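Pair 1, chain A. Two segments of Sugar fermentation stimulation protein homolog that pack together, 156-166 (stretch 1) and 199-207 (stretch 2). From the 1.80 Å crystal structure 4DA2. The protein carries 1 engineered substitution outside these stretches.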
# COMPACT_ATOMS: atom_id res chain seq x y z
N HIS A 156 3.09 5.11 13.77
CA HIS A 156 3.36 5.99 12.64
C HIS A 156 2.45 7.20 12.66
O HIS A 156 2.91 8.31 12.44
CB HIS A 156 3.21 5.25 11.31
CG HIS A 156 4.24 4.19 11.07
ND1 HIS A 156 4.05 3.19 10.14
CD2 HIS A 156 5.46 3.98 11.62
CE1 HIS A 156 5.12 2.41 10.12
NE2 HIS A 156 5.98 2.86 11.03
N ILE A 157 1.16 7.00 12.91
CA ILE A 157 0.21 8.13 12.90
C ILE A 157 0.54 9.11 14.05
O ILE A 157 0.47 10.34 13.88
CB ILE A 157 -1.28 7.67 12.91
CG1 ILE A 157 -1.57 6.86 11.64
CG2 ILE A 157 -2.24 8.93 12.99
CD1 ILE A 157 -2.76 5.86 11.77
N LYS A 158 0.95 8.56 15.20
CA LYS A 158 1.37 9.39 16.33
C LYS A 158 2.57 10.26 15.98
O LYS A 158 2.60 11.44 16.34
CB LYS A 158 1.58 8.56 17.60
CG LYS A 158 0.25 8.08 18.21
CD LYS A 158 0.47 7.19 19.44
CE LYS A 158 -0.85 6.89 20.15
NZ LYS A 158 -0.63 6.06 21.37
N GLU A 159 3.55 9.71 15.25
CA GLU A 159 4.71 10.49 14.87
C GLU A 159 4.34 11.58 13.85
O GLU A 159 4.90 12.67 13.86
CB GLU A 159 5.83 9.61 14.32
CG GLU A 159 6.40 8.60 15.31
CD GLU A 159 7.05 9.24 16.55
OE1 GLU A 159 7.24 10.48 16.60
OE2 GLU A 159 7.38 8.48 17.46
N LEU A 160 3.38 11.25 12.97
CA LEU A 160 2.89 12.22 11.98
C LEU A 160 2.21 13.41 12.69
O LEU A 160 2.41 14.57 12.31
CB LEU A 160 1.92 11.55 10.98
CG LEU A 160 2.58 10.58 9.98
CD1 LEU A 160 1.49 9.72 9.29
CD2 LEU A 160 3.35 11.35 8.95
N ILE A 161 1.37 13.10 13.67
CA ILE A 161 0.67 14.10 14.46
C ILE A 161 1.69 15.02 15.14
O ILE A 161 1.56 16.26 15.10
CB ILE A 161 -0.27 13.43 15.50
CG1 ILE A 161 -1.48 12.79 14.80
CG2 ILE A 161 -0.72 14.48 16.55
CD1 ILE A 161 -2.30 11.88 15.69
N LYS A 162 2.72 14.44 15.76
CA LYS A 162 3.72 15.24 16.46
C LYS A 162 4.50 16.16 15.50
O LYS A 162 4.72 17.33 15.80
CB LYS A 162 4.67 14.33 17.24
CG LYS A 162 5.99 15.00 17.72
CD LYS A 162 5.83 15.96 18.88
CE LYS A 162 7.18 16.16 19.59
NZ LYS A 162 7.36 17.55 20.04
N LEU A 163 4.89 15.64 14.33
CA LEU A 163 5.50 16.47 13.29
C LEU A 163 4.61 17.70 12.96
O LEU A 163 5.08 18.85 13.00
CB LEU A 163 5.73 15.64 12.03
CG LEU A 163 6.90 14.66 12.05
CD1 LEU A 163 6.83 13.79 10.82
CD2 LEU A 163 8.20 15.44 12.06
N ALA A 164 3.32 17.46 12.68
CA ALA A 164 2.39 18.54 12.30
C ALA A 164 2.23 19.59 13.41
O ALA A 164 2.14 20.77 13.12
CB ALA A 164 1.04 17.99 11.91
N ARG A 165 2.19 19.13 14.66
CA ARG A 165 2.08 20.05 15.81
C ARG A 165 3.36 20.84 16.05
O ARG A 165 3.32 21.98 16.53
CB ARG A 165 1.69 19.30 17.08
CG ARG A 165 0.21 19.00 17.12
CD ARG A 165 -0.16 18.08 18.27
NE ARG A 165 -1.58 17.74 18.20
CZ ARG A 165 -2.14 16.72 18.84
NH1 ARG A 165 -1.42 15.93 19.63
NH2 ARG A 165 -3.44 16.49 18.68
N ASP A 166 4.49 20.25 15.68
CA ASP A 166 5.76 20.96 15.68
C ASP A 166 5.88 21.87 14.46
O ASP A 166 6.92 22.49 14.25
CB ASP A 166 6.93 19.98 15.72
CG ASP A 166 7.11 19.34 17.08
OD1 ASP A 166 6.42 19.73 18.04
OD2 ASP A 166 7.94 18.43 17.18
N LYS A 199 -8.51 11.00 12.68
CA LYS A 199 -9.28 12.23 12.94
C LYS A 199 -8.40 13.27 13.59
O LYS A 199 -8.42 14.43 13.19
CB LYS A 199 -10.50 11.95 13.85
CG LYS A 199 -11.60 11.14 13.16
CD LYS A 199 -12.88 11.05 14.02
CE LYS A 199 -13.90 10.12 13.37
NZ LYS A 199 -13.58 8.68 13.65
N GLU A 200 -7.61 12.85 14.59
CA GLU A 200 -6.68 13.71 15.29
C GLU A 200 -5.61 14.25 14.34
O GLU A 200 -5.26 15.44 14.40
CB GLU A 200 -6.02 12.97 16.47
CG GLU A 200 -5.09 13.85 17.31
CD GLU A 200 -4.53 13.14 18.54
OE1 GLU A 200 -4.91 11.99 18.80
OE2 GLU A 200 -3.69 13.76 19.25
N ALA A 201 -5.12 13.38 13.45
CA ALA A 201 -4.16 13.78 12.41
C ALA A 201 -4.69 14.90 11.51
O ALA A 201 -3.98 15.89 11.29
CB ALA A 201 -3.78 12.56 11.53
N LEU A 202 -5.90 14.73 10.99
CA LEU A 202 -6.56 15.76 10.17
C LEU A 202 -6.57 17.10 10.89
O LEU A 202 -6.17 18.12 10.35
CB LEU A 202 -7.99 15.34 9.83
CG LEU A 202 -8.31 14.65 8.51
CD1 LEU A 202 -9.85 14.57 8.38
CD2 LEU A 202 -7.68 15.36 7.34
N GLU A 203 -7.01 17.07 12.15
CA GLU A 203 -7.08 18.27 12.97
C GLU A 203 -5.73 18.91 13.24
O GLU A 203 -5.63 20.14 13.30
CB GLU A 203 -7.79 17.97 14.29
CG GLU A 203 -9.26 17.65 14.12
CD GLU A 203 -9.93 17.31 15.44
OE1 GLU A 203 -9.34 17.59 16.51
OE2 GLU A 203 -11.05 16.77 15.40
N ALA A 204 -4.68 18.08 13.35
CA ALA A 204 -3.35 18.54 13.69
C ALA A 204 -2.61 19.15 12.50
O ALA A 204 -1.63 19.86 12.70
CB ALA A 204 -2.51 17.40 14.32
N GLY A 205 -3.07 18.87 11.28
CA GLY A 205 -2.40 19.37 10.08
C GLY A 205 -1.74 18.30 9.22
O GLY A 205 -1.07 18.62 8.23
N VAL A 206 -1.89 17.02 9.60
CA VAL A 206 -1.34 15.94 8.75
C VAL A 206 -2.21 15.84 7.50
O VAL A 206 -3.43 15.70 7.58
CB VAL A 206 -1.32 14.56 9.44
CG1 VAL A 206 -0.76 13.46 8.46
CG2 VAL A 206 -0.54 14.60 10.76
N GLU A 207 -1.57 15.92 6.33
CA GLU A 207 -2.34 15.83 5.07
C GLU A 207 -2.67 14.36 4.80
O GLU A 207 -1.81 13.47 4.99
CB GLU A 207 -1.57 16.43 3.91
CG GLU A 207 -1.26 17.93 4.12
CD GLU A 207 -2.49 18.84 3.97
OE1 GLU A 207 -3.34 18.56 3.11
OE2 GLU A 207 -2.59 19.85 4.71

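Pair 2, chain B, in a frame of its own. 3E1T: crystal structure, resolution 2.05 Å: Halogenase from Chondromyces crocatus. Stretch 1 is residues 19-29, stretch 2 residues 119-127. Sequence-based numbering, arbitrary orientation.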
# COMPACT_ATOMS: atom_id res chain seq x y z
N GLY B 19 -3.85 3.97 10.90
CA GLY B 19 -4.54 4.35 12.13
C GLY B 19 -3.68 5.02 13.19
O GLY B 19 -4.04 6.08 13.70
N SER B 20 -2.55 4.41 13.53
CA SER B 20 -1.64 4.99 14.52
C SER B 20 -1.11 6.36 14.08
O SER B 20 -0.99 7.27 14.91
CB SER B 20 -0.49 4.04 14.81
OG SER B 20 0.27 3.81 13.65
N THR B 21 -0.84 6.50 12.78
CA THR B 21 -0.31 7.76 12.23
C THR B 21 -1.32 8.91 12.34
O THR B 21 -0.96 10.03 12.77
CB THR B 21 0.17 7.59 10.75
OG1 THR B 21 1.27 6.66 10.71
CG2 THR B 21 0.64 8.91 10.18
N LEU B 22 -2.56 8.65 11.94
CA LEU B 22 -3.65 9.62 12.08
C LEU B 22 -3.92 9.96 13.56
O LEU B 22 -4.01 11.13 13.91
CB LEU B 22 -4.93 9.08 11.44
CG LEU B 22 -6.25 9.79 11.78
CD1 LEU B 22 -6.23 11.28 11.45
CD2 LEU B 22 -7.38 9.12 11.07
N ALA B 23 -4.06 8.95 14.40
CA ALA B 23 -4.28 9.17 15.83
C ALA B 23 -3.20 10.08 16.42
O ALA B 23 -3.51 11.10 17.02
CB ALA B 23 -4.35 7.84 16.56
N SER B 24 -1.93 9.73 16.20
CA SER B 24 -0.81 10.54 16.68
C SER B 24 -0.90 12.00 16.26
O SER B 24 -0.73 12.89 17.08
CB SER B 24 0.53 9.96 16.24
OG SER B 24 0.69 8.64 16.72
N PHE B 25 -1.17 12.25 14.98
CA PHE B 25 -1.16 13.61 14.41
C PHE B 25 -2.27 14.53 14.94
O PHE B 25 -2.13 15.75 14.94
CB PHE B 25 -1.27 13.56 12.87
CG PHE B 25 0.03 13.27 12.16
CD1 PHE B 25 1.25 13.64 12.71
CD2 PHE B 25 0.02 12.65 10.92
CE1 PHE B 25 2.45 13.37 12.04
CE2 PHE B 25 1.21 12.38 10.24
CZ PHE B 25 2.43 12.75 10.80
N VAL B 26 -3.40 13.95 15.32
CA VAL B 26 -4.49 14.75 15.86
C VAL B 26 -4.25 15.00 17.36
O VAL B 26 -4.45 16.11 17.85
CB VAL B 26 -5.89 14.13 15.59
CG1 VAL B 26 -7.00 14.95 16.28
CG2 VAL B 26 -6.17 14.03 14.08
N ALA B 27 -3.81 13.97 18.08
CA ALA B 27 -3.48 14.09 19.50
C ALA B 27 -2.34 15.09 19.74
O ALA B 27 -2.36 15.83 20.73
CB ALA B 27 -3.14 12.74 20.09
N MET B 28 -1.36 15.09 18.84
CA MET B 28 -0.26 16.06 18.84
C MET B 28 -0.74 17.52 18.79
O MET B 28 0.01 18.43 19.16
CB MET B 28 0.69 15.81 17.66
CG MET B 28 1.67 14.66 17.87
SD MET B 28 2.69 14.29 16.42
CE MET B 28 3.29 15.92 15.98
N ARG B 29 -1.97 17.73 18.34
CA ARG B 29 -2.56 19.06 18.25
C ARG B 29 -3.40 19.34 19.51
O ARG B 29 -3.96 20.42 19.68
CB ARG B 29 -3.42 19.15 16.98
CG ARG B 29 -3.47 20.51 16.25
CD ARG B 29 -2.24 21.40 16.41
NE ARG B 29 -1.75 22.01 15.16
CZ ARG B 29 -2.43 22.82 14.36
NH1 ARG B 29 -3.70 23.15 14.61
NH2 ARG B 29 -1.85 23.31 13.27
N ARG B 119 2.86 2.27 20.03
CA ARG B 119 3.46 2.75 21.27
C ARG B 119 3.70 4.27 21.22
O ARG B 119 3.47 4.96 22.21
CB ARG B 119 4.77 2.00 21.55
CG ARG B 119 4.64 0.76 22.46
CD ARG B 119 3.67 -0.29 21.94
NE ARG B 119 2.27 0.03 22.24
CZ ARG B 119 1.24 -0.78 22.02
NH1 ARG B 119 1.43 -1.99 21.50
NH2 ARG B 119 0.01 -0.39 22.33
N ASN B 120 4.13 4.77 20.06
CA ASN B 120 4.37 6.20 19.86
C ASN B 120 3.08 7.00 19.93
O ASN B 120 3.09 8.16 20.35
CB ASN B 120 5.07 6.45 18.52
CG ASN B 120 5.46 7.93 18.32
OD1 ASN B 120 6.13 8.53 19.15
ND2 ASN B 120 5.05 8.50 17.18
N SER B 121 1.98 6.38 19.49
CA SER B 121 0.64 6.97 19.58
C SER B 121 0.29 7.27 21.04
O SER B 121 -0.12 8.38 21.36
CB SER B 121 -0.42 6.03 18.99
OG SER B 121 -0.43 6.06 17.57
N GLU B 122 0.46 6.26 21.89
CA GLU B 122 0.19 6.39 23.32
C GLU B 122 0.94 7.57 23.90
O GLU B 122 0.33 8.49 24.44
CB GLU B 122 0.59 5.10 24.04
CG GLU B 122 -0.30 3.94 23.68
CD GLU B 122 0.22 2.62 24.17
OE1 GLU B 122 1.45 2.49 24.39
OE2 GLU B 122 -0.61 1.69 24.33
N ARG B 123 2.26 7.55 23.73
CA ARG B 123 3.16 8.62 24.17
C ARG B 123 2.81 9.99 23.59
O ARG B 123 3.18 11.02 24.16
CB ARG B 123 4.61 8.27 23.82
CG ARG B 123 5.11 6.96 24.41
CD ARG B 123 6.63 6.86 24.32
NE ARG B 123 7.11 6.96 22.94
CZ ARG B 123 7.49 5.93 22.18
NH1 ARG B 123 7.44 4.69 22.66
NH2 ARG B 123 7.91 6.15 20.94
N LYS B 124 2.12 10.02 22.45
CA LYS B 124 1.69 11.30 21.87
C LYS B 124 0.38 11.76 22.48
O LYS B 124 -0.08 12.88 22.22
CB LYS B 124 1.59 11.22 20.34
CG LYS B 124 2.93 11.21 19.62
CD LYS B 124 3.67 12.53 19.79
CE LYS B 124 5.04 12.49 19.12
NZ LYS B 124 5.85 13.68 19.48
N GLY B 125 -0.21 10.88 23.28
CA GLY B 125 -1.43 11.19 24.01
C GLY B 125 -2.68 10.48 23.54
O GLY B 125 -3.79 10.87 23.91
N VAL B 126 -2.50 9.44 22.72
CA VAL B 126 -3.64 8.71 22.17
C VAL B 126 -4.10 7.63 23.14
O VAL B 126 -3.28 6.90 23.69
CB VAL B 126 -3.34 8.06 20.78
CG1 VAL B 126 -4.53 7.24 20.30
CG2 VAL B 126 -2.97 9.12 19.74
N ASP B 127 -5.41 7.56 23.33
CA ASP B 127 -6.04 6.51 24.13
C ASP B 127 -6.16 5.24 23.28
O ASP B 127 -7.21 5.00 22.68
CB ASP B 127 -7.42 7.01 24.58
CG ASP B 127 -8.05 6.14 25.66
OD1 ASP B 127 -7.68 4.96 25.82
OD2 ASP B 127 -8.95 6.66 26.36
O HOH W 1 2.91 7.38 15.67

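Both pairs set two helices side by side, running nearly parallel, and end the second with the same turn. The axes approach to 9.0 Å at 16° in pair 1 and 8.8 Å at 14° in pair 2, and 14 central residues superpose with an RMSD of 0.3 Å.

The first rule is written in the turn. Gly205(A) and Gly125(B) coincide, each with positive phi in a Schellman motif. At these backbone angles a CB would jam against the preceding carbonyl oxygen, so the turn by itself calls for glycine. The CB would also point at the neighbouring helix, where Ala164(A) and its match Ala27(B) wait. Those alanines are the second rule: a methyl is small enough to sit over the turn, with Ala164(A) CB 3.4 Å from Ala204(A) O and Ala27(B) CB 3.7 Å from Lys124(B) O.

Third comes the valine after the glycine. Val206(A) and Val126(B), both t, have side-chain centres 0.3 Å apart and point toward the first helix. Val206(A) CG2 lies 3.9 Å from Ala164(A) CB, and Val126(B) CG2 lies 3.6 Å from Ala27(B) CB. The same methyl also meets Leu160(A) CB at 3.9 Å in pair 1 and Ala23(B) CB at 3.7 Å in pair 2. The two residues cover similar areas, and in both the CB makes the closest side-chain approach to the valine; in pair 1 Leu160(A) CD1 also comes within 4.4 Å of Val206(A) CG1.

The middle is solved differently. Pair 1 fills it with hydrocarbon: Ile161(A) CG1 is 4.0 Å from Ala201(A) CB, and Ile157(A) CG2 is 4.2 Å from that same CB. Pair 2 places serines at all three positions. Ser24(B) OG donates to Ser20(B) O within its own helix (2.8 Å), while Ser121(B) OG lies 2.9 Å from Ser24(B) OG and 3.0 Å from Ser20(B) O. The closest CA atoms here are 5.3 Å apart in pair 1, Ile161(A) to Ala201(A), and 4.8 Å in pair 2, Ser24(B) to Ser121(B).

At Glu200(A) and Asn120(B) the polar strategies diverge. Arg165(A) NH2 reaches Glu200(A) OE2 at 2.8 Å in a salt bridge, the carboxylate oxygen meeting the guanidinium edge. In pair 2 a water donates to Ser24(B) OG and accepts from Asn120(B) ND2, each at 2.8 Å, bridging the helices.

The margin completes the exchange. Ala204(A) CB lies 4.1 Å from Ile161(A) CG2 and 4.0 Å from Arg165(A) NE. Its match, Lys124(B), meets the same two positions with a longer chain: Lys124(B) CG is 4.3 Å from Ser24(B) CB, and Lys124(B) CD is 3.5 Å from Met28(B) CG. Glycine, alanine and valine recur at the turn in both pairs, and of these the backbone angles by themselves call only for the glycine; the other inward positions differ.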